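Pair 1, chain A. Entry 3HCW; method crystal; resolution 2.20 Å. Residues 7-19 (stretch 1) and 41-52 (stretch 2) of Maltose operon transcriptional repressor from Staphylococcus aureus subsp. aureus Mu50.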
# COMPACT_ATOMS: atom_id res chain seq x y z
N THR A 7 -29.97 -4.52 9.42
CA THR A 7 -28.75 -5.32 9.55
C THR A 7 -27.61 -4.62 10.30
O THR A 7 -26.63 -5.28 10.69
CB THR A 7 -28.22 -5.80 8.18
OG1 THR A 7 -27.72 -4.68 7.44
CG2 THR A 7 -29.33 -6.47 7.39
N TYR A 8 -27.73 -3.30 10.48
CA TYR A 8 -26.63 -2.42 10.98
C TYR A 8 -25.32 -2.64 10.23
O TYR A 8 -24.25 -2.68 10.83
CB TYR A 8 -26.40 -2.52 12.50
CG TYR A 8 -27.61 -2.26 13.38
CD1 TYR A 8 -28.67 -1.45 12.94
CD2 TYR A 8 -27.69 -2.81 14.66
CE1 TYR A 8 -29.78 -1.22 13.75
CE2 TYR A 8 -28.79 -2.58 15.47
CZ TYR A 8 -29.83 -1.78 15.02
OH TYR A 8 -30.92 -1.56 15.82
N LYS A 9 -25.43 -2.78 8.90
CA LYS A 9 -24.28 -2.99 8.03
C LYS A 9 -24.32 -2.08 6.80
O LYS A 9 -25.40 -1.80 6.26
CB LYS A 9 -24.19 -4.46 7.60
CG LYS A 9 -23.17 -5.27 8.37
CD LYS A 9 -22.86 -6.57 7.64
CE LYS A 9 -21.53 -7.16 8.08
NZ LYS A 9 -21.05 -8.17 7.11
N ILE A 10 -23.15 -1.62 6.38
CA ILE A 10 -23.03 -0.76 5.20
C ILE A 10 -22.22 -1.48 4.11
O ILE A 10 -21.10 -1.91 4.36
CB ILE A 10 -22.34 0.60 5.52
CG1 ILE A 10 -22.85 1.22 6.83
CG2 ILE A 10 -22.46 1.57 4.31
CD1 ILE A 10 -24.29 1.69 6.80
N GLY A 11 -22.80 -1.61 2.92
CA GLY A 11 -22.08 -2.16 1.78
C GLY A 11 -21.22 -1.11 1.10
O GLY A 11 -21.71 -0.03 0.74
N LEU A 12 -19.94 -1.41 0.92
CA LEU A 12 -19.02 -0.48 0.27
C LEU A 12 -18.62 -1.00 -1.13
O LEU A 12 -17.83 -1.94 -1.24
CB LEU A 12 -17.78 -0.28 1.15
CG LEU A 12 -18.04 -0.12 2.66
CD1 LEU A 12 -16.75 -0.07 3.42
CD2 LEU A 12 -18.91 1.09 3.01
N VAL A 13 -19.16 -0.37 -2.18
CA VAL A 13 -18.86 -0.79 -3.56
C VAL A 13 -17.55 -0.23 -4.13
O VAL A 13 -17.40 0.98 -4.33
CB VAL A 13 -20.02 -0.46 -4.54
CG1 VAL A 13 -19.78 -1.14 -5.89
CG2 VAL A 13 -21.35 -0.91 -3.95
N LEU A 14 -16.62 -1.14 -4.41
CA LEU A 14 -15.32 -0.84 -5.01
C LEU A 14 -15.35 -1.00 -6.53
O LEU A 14 -16.22 -1.68 -7.08
CB LEU A 14 -14.25 -1.77 -4.42
CG LEU A 14 -13.30 -1.38 -3.28
CD1 LEU A 14 -12.08 -0.66 -3.83
CD2 LEU A 14 -13.97 -0.56 -2.19
N LYS A 15 -14.38 -0.37 -7.19
CA LYS A 15 -14.19 -0.44 -8.64
C LYS A 15 -13.66 -1.82 -9.08
O LYS A 15 -14.14 -2.40 -10.05
CB LYS A 15 -13.21 0.67 -9.07
CG LYS A 15 -13.04 0.89 -10.57
CD LYS A 15 -11.65 1.47 -10.89
CE LYS A 15 -11.46 2.88 -10.33
NZ LYS A 15 -10.08 3.39 -10.54
N GLY A 16 -12.67 -2.33 -8.34
CA GLY A 16 -12.08 -3.65 -8.58
C GLY A 16 -11.34 -4.21 -7.37
O GLY A 16 -11.24 -3.55 -6.33
N SER A 17 -10.83 -5.43 -7.51
CA SER A 17 -10.12 -6.12 -6.42
C SER A 17 -8.63 -6.21 -6.72
O SER A 17 -7.87 -6.75 -5.91
CB SER A 17 -10.67 -7.54 -6.24
OG SER A 17 -11.99 -7.64 -6.72
N GLU A 18 -8.25 -5.67 -7.87
CA GLU A 18 -6.90 -5.79 -8.45
C GLU A 18 -5.79 -5.43 -7.47
O GLU A 18 -6.00 -4.61 -6.56
CB GLU A 18 -6.77 -4.93 -9.71
CG GLU A 18 -8.07 -4.60 -10.45
CD GLU A 18 -8.72 -5.80 -11.13
OE1 GLU A 18 -9.90 -6.09 -10.83
OE2 GLU A 18 -8.05 -6.46 -11.96
N GLU A 19 -4.63 -6.04 -7.66
CA GLU A 19 -3.44 -5.78 -6.84
C GLU A 19 -3.09 -4.28 -6.71
O GLU A 19 -2.88 -3.82 -5.60
CB GLU A 19 -2.23 -6.61 -7.31
CG GLU A 19 -1.20 -6.89 -6.21
CD GLU A 19 0.23 -7.01 -6.73
OE1 GLU A 19 0.44 -6.98 -7.96
OE2 GLU A 19 1.15 -7.13 -5.89
N HIS A 41 -20.30 3.75 15.80
CA HIS A 41 -21.74 3.94 15.94
C HIS A 41 -22.53 2.63 15.80
O HIS A 41 -23.73 2.64 15.50
CB HIS A 41 -22.23 4.99 14.93
CG HIS A 41 -21.72 6.37 15.20
ND1 HIS A 41 -20.45 6.78 14.84
CD2 HIS A 41 -22.31 7.44 15.79
CE1 HIS A 41 -20.28 8.04 15.21
NE2 HIS A 41 -21.39 8.46 15.78
N GLY A 42 -21.85 1.51 16.02
CA GLY A 42 -22.47 0.18 15.99
C GLY A 42 -22.76 -0.40 14.61
O GLY A 42 -23.50 -1.39 14.49
N TYR A 43 -22.18 0.21 13.58
CA TYR A 43 -22.38 -0.25 12.21
C TYR A 43 -21.19 -1.04 11.70
O TYR A 43 -20.04 -0.67 11.94
CB TYR A 43 -22.70 0.92 11.28
CG TYR A 43 -24.16 1.33 11.31
CD1 TYR A 43 -24.67 2.12 12.35
CD2 TYR A 43 -25.04 0.90 10.31
CE1 TYR A 43 -26.01 2.48 12.38
CE2 TYR A 43 -26.38 1.26 10.33
CZ TYR A 43 -26.86 2.05 11.37
OH TYR A 43 -28.19 2.40 11.39
N GLY A 44 -21.47 -2.15 11.02
CA GLY A 44 -20.43 -2.95 10.38
C GLY A 44 -20.33 -2.54 8.92
O GLY A 44 -21.16 -1.78 8.43
N THR A 45 -19.28 -3.01 8.25
CA THR A 45 -19.06 -2.71 6.83
C THR A 45 -18.79 -3.98 6.03
O THR A 45 -18.28 -4.96 6.57
CB THR A 45 -17.89 -1.71 6.59
OG1 THR A 45 -16.65 -2.33 6.93
CG2 THR A 45 -18.06 -0.43 7.40
N GLN A 46 -19.14 -3.95 4.75
CA GLN A 46 -18.91 -5.09 3.87
C GLN A 46 -18.47 -4.64 2.47
O GLN A 46 -19.29 -4.19 1.65
CB GLN A 46 -20.17 -5.96 3.79
CG GLN A 46 -19.94 -7.37 3.26
CD GLN A 46 -21.22 -8.02 2.76
OE1 GLN A 46 -22.22 -8.07 3.47
NE2 GLN A 46 -21.19 -8.51 1.53
N THR A 47 -17.16 -4.75 2.25
CA THR A 47 -16.49 -4.35 1.02
C THR A 47 -16.71 -5.38 -0.10
O THR A 47 -16.41 -6.57 0.09
CB THR A 47 -14.97 -4.22 1.28
OG1 THR A 47 -14.74 -3.39 2.43
CG2 THR A 47 -14.24 -3.64 0.08
N THR A 48 -17.21 -4.93 -1.25
CA THR A 48 -17.34 -5.81 -2.44
C THR A 48 -15.97 -6.32 -2.88
O THR A 48 -14.96 -5.63 -2.73
CB THR A 48 -18.06 -5.14 -3.66
OG1 THR A 48 -17.26 -4.07 -4.18
CG2 THR A 48 -19.45 -4.61 -3.29
N VAL A 49 -15.96 -7.55 -3.39
CA VAL A 49 -14.72 -8.26 -3.72
C VAL A 49 -14.62 -8.56 -5.23
O VAL A 49 -13.64 -9.15 -5.71
CB VAL A 49 -14.57 -9.53 -2.81
CG1 VAL A 49 -15.40 -10.72 -3.35
CG2 VAL A 49 -13.11 -9.90 -2.59
N SER A 50 -15.63 -8.11 -5.98
CA SER A 50 -15.76 -8.36 -7.42
C SER A 50 -14.75 -7.56 -8.25
O SER A 50 -14.33 -6.47 -7.86
CB SER A 50 -17.17 -8.01 -7.87
OG SER A 50 -17.79 -9.10 -8.51
N ASN A 51 -14.38 -8.11 -9.41
CA ASN A 51 -13.28 -7.58 -10.22
C ASN A 51 -13.69 -7.09 -11.62
O ASN A 51 -12.86 -6.56 -12.36
CB ASN A 51 -12.13 -8.59 -10.30
CG ASN A 51 -12.56 -9.94 -10.85
OD1 ASN A 51 -12.39 -10.22 -12.04
ND2 ASN A 51 -13.11 -10.80 -9.99
N ASN A 52 -14.95 -7.28 -11.99
CA ASN A 52 -15.47 -6.78 -13.26
C ASN A 52 -16.92 -6.31 -13.14
O ASN A 52 -17.58 -6.63 -12.15
CB ASN A 52 -15.31 -7.83 -14.38
CG ASN A 52 -16.10 -9.10 -14.12
OD1 ASN A 52 -17.31 -9.17 -14.39
ND2 ASN A 52 -15.42 -10.12 -13.60

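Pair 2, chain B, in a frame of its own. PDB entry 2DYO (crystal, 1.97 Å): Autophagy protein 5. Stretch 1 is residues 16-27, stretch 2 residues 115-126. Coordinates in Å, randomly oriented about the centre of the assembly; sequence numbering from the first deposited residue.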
# COMPACT_ATOMS: atom_id res chain seq x y z
N LEU B 16 -5.59 -6.31 6.40
CA LEU B 16 -6.80 -6.62 5.66
C LEU B 16 -7.04 -8.11 5.42
O LEU B 16 -6.10 -8.91 5.42
CB LEU B 16 -6.76 -5.93 4.29
CG LEU B 16 -6.68 -4.40 4.27
CD1 LEU B 16 -6.30 -3.92 2.86
CD2 LEU B 16 -8.02 -3.82 4.69
N ASN B 17 -8.30 -8.46 5.21
CA ASN B 17 -8.66 -9.83 4.88
C ASN B 17 -8.50 -9.85 3.36
O ASN B 17 -9.05 -8.99 2.67
CB ASN B 17 -10.13 -10.14 5.23
CG ASN B 17 -10.38 -10.16 6.72
OD1 ASN B 17 -9.59 -10.71 7.50
ND2 ASN B 17 -11.50 -9.58 7.14
N VAL B 18 -7.73 -10.80 2.84
CA VAL B 18 -7.53 -10.87 1.40
C VAL B 18 -7.83 -12.25 0.85
O VAL B 18 -7.28 -13.26 1.31
CB VAL B 18 -6.07 -10.50 1.03
CG1 VAL B 18 -5.85 -10.70 -0.47
CG2 VAL B 18 -5.80 -9.05 1.42
N LEU B 19 -8.72 -12.30 -0.13
CA LEU B 19 -9.09 -13.55 -0.75
C LEU B 19 -8.39 -13.65 -2.09
O LEU B 19 -8.75 -12.96 -3.05
CB LEU B 19 -10.60 -13.62 -0.95
CG LEU B 19 -11.14 -14.96 -1.45
CD1 LEU B 19 -10.73 -16.06 -0.48
CD2 LEU B 19 -12.66 -14.90 -1.60
N VAL B 20 -7.37 -14.50 -2.17
CA VAL B 20 -6.63 -14.68 -3.41
C VAL B 20 -7.12 -15.90 -4.17
O VAL B 20 -7.26 -16.99 -3.60
CB VAL B 20 -5.11 -14.85 -3.14
CG1 VAL B 20 -4.37 -15.07 -4.46
CG2 VAL B 20 -4.56 -13.61 -2.43
N SER B 21 -7.40 -15.72 -5.45
CA SER B 21 -7.85 -16.82 -6.29
C SER B 21 -6.85 -17.00 -7.42
O SER B 21 -6.41 -16.02 -8.04
CB SER B 21 -9.23 -16.52 -6.87
OG SER B 21 -9.19 -15.37 -7.69
N ILE B 22 -6.49 -18.25 -7.69
CA ILE B 22 -5.54 -18.57 -8.74
C ILE B 22 -6.30 -19.02 -9.98
O ILE B 22 -6.96 -20.06 -9.95
CB ILE B 22 -4.61 -19.73 -8.31
CG1 ILE B 22 -4.00 -19.42 -6.93
CG2 ILE B 22 -3.52 -19.95 -9.35
CD1 ILE B 22 -3.23 -18.12 -6.86
N ASP B 23 -6.22 -18.25 -11.06
CA ASP B 23 -6.92 -18.62 -12.29
C ASP B 23 -6.56 -20.03 -12.72
O ASP B 23 -5.41 -20.45 -12.61
CB ASP B 23 -6.60 -17.64 -13.43
CG ASP B 23 -7.45 -16.38 -13.37
OD1 ASP B 23 -7.45 -15.63 -14.37
OD2 ASP B 23 -8.11 -16.14 -12.34
N PRO B 24 -7.54 -20.78 -13.24
CA PRO B 24 -7.31 -22.16 -13.69
C PRO B 24 -6.21 -22.28 -14.74
O PRO B 24 -5.63 -23.35 -14.92
CB PRO B 24 -8.69 -22.59 -14.21
CG PRO B 24 -9.31 -21.30 -14.64
CD PRO B 24 -8.93 -20.36 -13.52
N SER B 25 -5.92 -21.17 -15.42
CA SER B 25 -4.88 -21.16 -16.44
C SER B 25 -3.54 -21.65 -15.88
O SER B 25 -2.70 -22.16 -16.62
CB SER B 25 -4.72 -19.75 -17.01
OG SER B 25 -4.39 -18.82 -16.00
N PHE B 26 -3.35 -21.50 -14.57
CA PHE B 26 -2.12 -21.91 -13.89
C PHE B 26 -2.16 -23.37 -13.44
O PHE B 26 -1.12 -23.99 -13.23
CB PHE B 26 -1.87 -21.07 -12.62
CG PHE B 26 -1.49 -19.64 -12.88
CD1 PHE B 26 -2.43 -18.72 -13.32
CD2 PHE B 26 -0.19 -19.21 -12.65
CE1 PHE B 26 -2.08 -17.39 -13.52
CE2 PHE B 26 0.17 -17.89 -12.85
CZ PHE B 26 -0.78 -16.97 -13.28
N LEU B 27 -3.36 -23.90 -13.29
CA LEU B 27 -3.54 -25.25 -12.78
C LEU B 27 -3.89 -26.37 -13.75
O LEU B 27 -4.38 -26.15 -14.86
CB LEU B 27 -4.57 -25.21 -11.65
CG LEU B 27 -4.28 -24.10 -10.63
CD1 LEU B 27 -5.47 -23.91 -9.70
CD2 LEU B 27 -3.03 -24.45 -9.84
N VAL B 115 -21.26 -7.37 7.37
CA VAL B 115 -20.49 -6.71 6.33
C VAL B 115 -19.09 -7.28 6.43
O VAL B 115 -18.45 -7.20 7.48
CB VAL B 115 -20.47 -5.21 6.57
N LEU B 116 -18.62 -7.91 5.36
CA LEU B 116 -17.27 -8.46 5.37
C LEU B 116 -16.37 -7.50 4.62
O LEU B 116 -16.61 -7.21 3.44
CB LEU B 116 -17.23 -9.83 4.70
CG LEU B 116 -15.82 -10.42 4.53
CD1 LEU B 116 -15.18 -10.62 5.89
CD2 LEU B 116 -15.88 -11.74 3.78
N THR B 117 -15.35 -6.99 5.29
CA THR B 117 -14.42 -6.09 4.64
C THR B 117 -13.25 -6.94 4.16
O THR B 117 -12.50 -7.48 4.97
CB THR B 117 -13.88 -5.01 5.60
OG1 THR B 117 -14.97 -4.22 6.09
CG2 THR B 117 -12.90 -4.10 4.87
N PHE B 118 -13.11 -7.10 2.85
CA PHE B 118 -12.01 -7.90 2.33
C PHE B 118 -11.63 -7.47 0.93
O PHE B 118 -12.38 -6.77 0.26
CB PHE B 118 -12.36 -9.39 2.35
CG PHE B 118 -13.39 -9.80 1.34
CD1 PHE B 118 -14.65 -9.21 1.33
CD2 PHE B 118 -13.11 -10.79 0.41
CE1 PHE B 118 -15.62 -9.61 0.41
CE2 PHE B 118 -14.07 -11.20 -0.52
CZ PHE B 118 -15.33 -10.61 -0.52
N LEU B 119 -10.44 -7.89 0.51
CA LEU B 119 -9.93 -7.57 -0.80
C LEU B 119 -9.82 -8.84 -1.62
O LEU B 119 -9.13 -9.79 -1.24
CB LEU B 119 -8.55 -6.91 -0.67
CG LEU B 119 -7.86 -6.42 -1.95
CD1 LEU B 119 -8.73 -5.40 -2.66
CD2 LEU B 119 -6.51 -5.81 -1.58
N ARG B 120 -10.52 -8.86 -2.75
CA ARG B 120 -10.52 -10.02 -3.63
C ARG B 120 -9.47 -9.84 -4.72
O ARG B 120 -9.54 -8.91 -5.52
CB ARG B 120 -11.91 -10.18 -4.26
CG ARG B 120 -12.24 -11.59 -4.66
CD ARG B 120 -13.75 -11.80 -4.66
NE ARG B 120 -14.09 -13.21 -4.61
CZ ARG B 120 -15.29 -13.68 -4.28
NH1 ARG B 120 -16.27 -12.84 -3.98
NH2 ARG B 120 -15.51 -14.99 -4.25
N ILE B 121 -8.49 -10.74 -4.74
CA ILE B 121 -7.40 -10.68 -5.72
C ILE B 121 -7.29 -11.97 -6.52
O ILE B 121 -7.37 -13.07 -5.97
CB ILE B 121 -6.06 -10.42 -5.02
CG1 ILE B 121 -6.07 -9.04 -4.37
CG2 ILE B 121 -4.91 -10.57 -6.01
CD1 ILE B 121 -6.20 -7.89 -5.35
N HIS B 122 -7.10 -11.83 -7.83
CA HIS B 122 -6.98 -12.97 -8.72
C HIS B 122 -5.63 -12.93 -9.44
O HIS B 122 -5.26 -11.91 -10.02
CB HIS B 122 -8.11 -12.94 -9.76
CG HIS B 122 -9.46 -12.64 -9.17
ND1 HIS B 122 -10.43 -13.60 -8.98
CD2 HIS B 122 -9.98 -11.48 -8.70
CE1 HIS B 122 -11.49 -13.04 -8.42
NE2 HIS B 122 -11.24 -11.76 -8.23
N LEU B 123 -4.91 -14.05 -9.40
CA LEU B 123 -3.61 -14.15 -10.07
C LEU B 123 -3.90 -14.61 -11.50
O LEU B 123 -4.50 -15.66 -11.70
CB LEU B 123 -2.74 -15.20 -9.37
CG LEU B 123 -1.21 -15.09 -9.35
CD1 LEU B 123 -0.63 -16.48 -9.38
CD2 LEU B 123 -0.69 -14.28 -10.53
N VAL B 124 -3.46 -13.82 -12.47
CA VAL B 124 -3.70 -14.12 -13.88
C VAL B 124 -2.42 -14.16 -14.72
O VAL B 124 -1.38 -13.66 -14.30
CB VAL B 124 -4.65 -13.06 -14.49
CG1 VAL B 124 -4.91 -13.36 -15.95
CG2 VAL B 124 -5.96 -13.03 -13.72
N MET B 125 -2.51 -14.78 -15.90
CA MET B 125 -1.37 -14.86 -16.81
C MET B 125 -1.81 -14.46 -18.21
O MET B 125 -3.00 -14.42 -18.51
CB MET B 125 -0.79 -16.27 -16.84
CG MET B 125 -1.70 -17.32 -17.45
SD MET B 125 -0.78 -18.83 -17.81
CE MET B 125 -0.76 -19.60 -16.22
N GLY B 126 -0.84 -14.18 -19.08
CA GLY B 126 -1.15 -13.78 -20.44
C GLY B 126 0.08 -13.43 -21.25
O GLY B 126 1.20 -13.42 -20.72
O HOH W 1 -10.35 -6.56 6.14
O HOH W 2 -5.09 -16.38 -16.40
O HOH W 3 -9.28 -15.85 -10.17

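The two pairs differ most sharply where their parallel strands end. In pair 1 the ladder passes from backbone to side chain: Leu A14 N donates to Thr A48 OG1 at 3.0 Å, and beyond it the poorly ordered Ser A17 places OG a very short 2.5 Å from Val A49 O, in a hydrogen bond donated by the hydroxyl. In pair 2 the backbone ladder goes one step further, with Asp B23 N donating to Leu B123 O at 3.2 Å. The ring of Phe B26 lies between two side chains of the other stretch: Met B125 CE sits 3.4 Å from the ring centroid over one face, and Leu B123 CD1 lies 4.2 Å from it over the opposite face.

Fourteen central residues superpose with an RMSD of 0.7 Å, and the strands run parallel, their directions differing by 24° in pair 1 and 22° in pair 2. The register also matches: Ile A10 and Thr A45 fall on Leu B19 and Arg B120, and Leu A12 and Thr A47 on Ser B21 and His B122. Ile A10 N reaches Gly A44 O at 2.9 Å and Gln A46 N reaches Ile A10 O at 2.9 Å; their equivalents join Leu B19 N to Leu B119 O and Ile B121 N to Leu B19 O, each at 2.8 Å.

The face carrying Lys A9 and Gln A46 has two glycines, Gly A11 and Gly A44; an ideal CB on Gly A44 would lie a tight 3.4 Å from Lys A9 CG. Pair 2 fills the matching positions with Val B18, Val B20, Leu B119 and Ile B121, and Val B18 CG1 packs 4.2 Å from Ile B121 CG1. On the other face, Leu A12 CD1 packs 3.7 Å from Thr A45 CB, whereas its counterpart Ser B21 brings OG to 2.5 Å from His B122 ND1. Further back, Ile A10 CD1 lies 3.7 Å from Tyr A43 CD2; at the equivalent positions Leu B19 CB approaches the edge of the Phe B118 ring, 4.0 Å from CD2.

In pair 2 one water accepts from Asn B17 N at 2.9 Å and donates to Thr B117 O at 2.6 Å, while Asn B17 ND2 donates directly to Thr B117 O at 3.2 Å. At the matching position in pair 1, Tyr A8 instead sets CB over one face of the Tyr A43 ring.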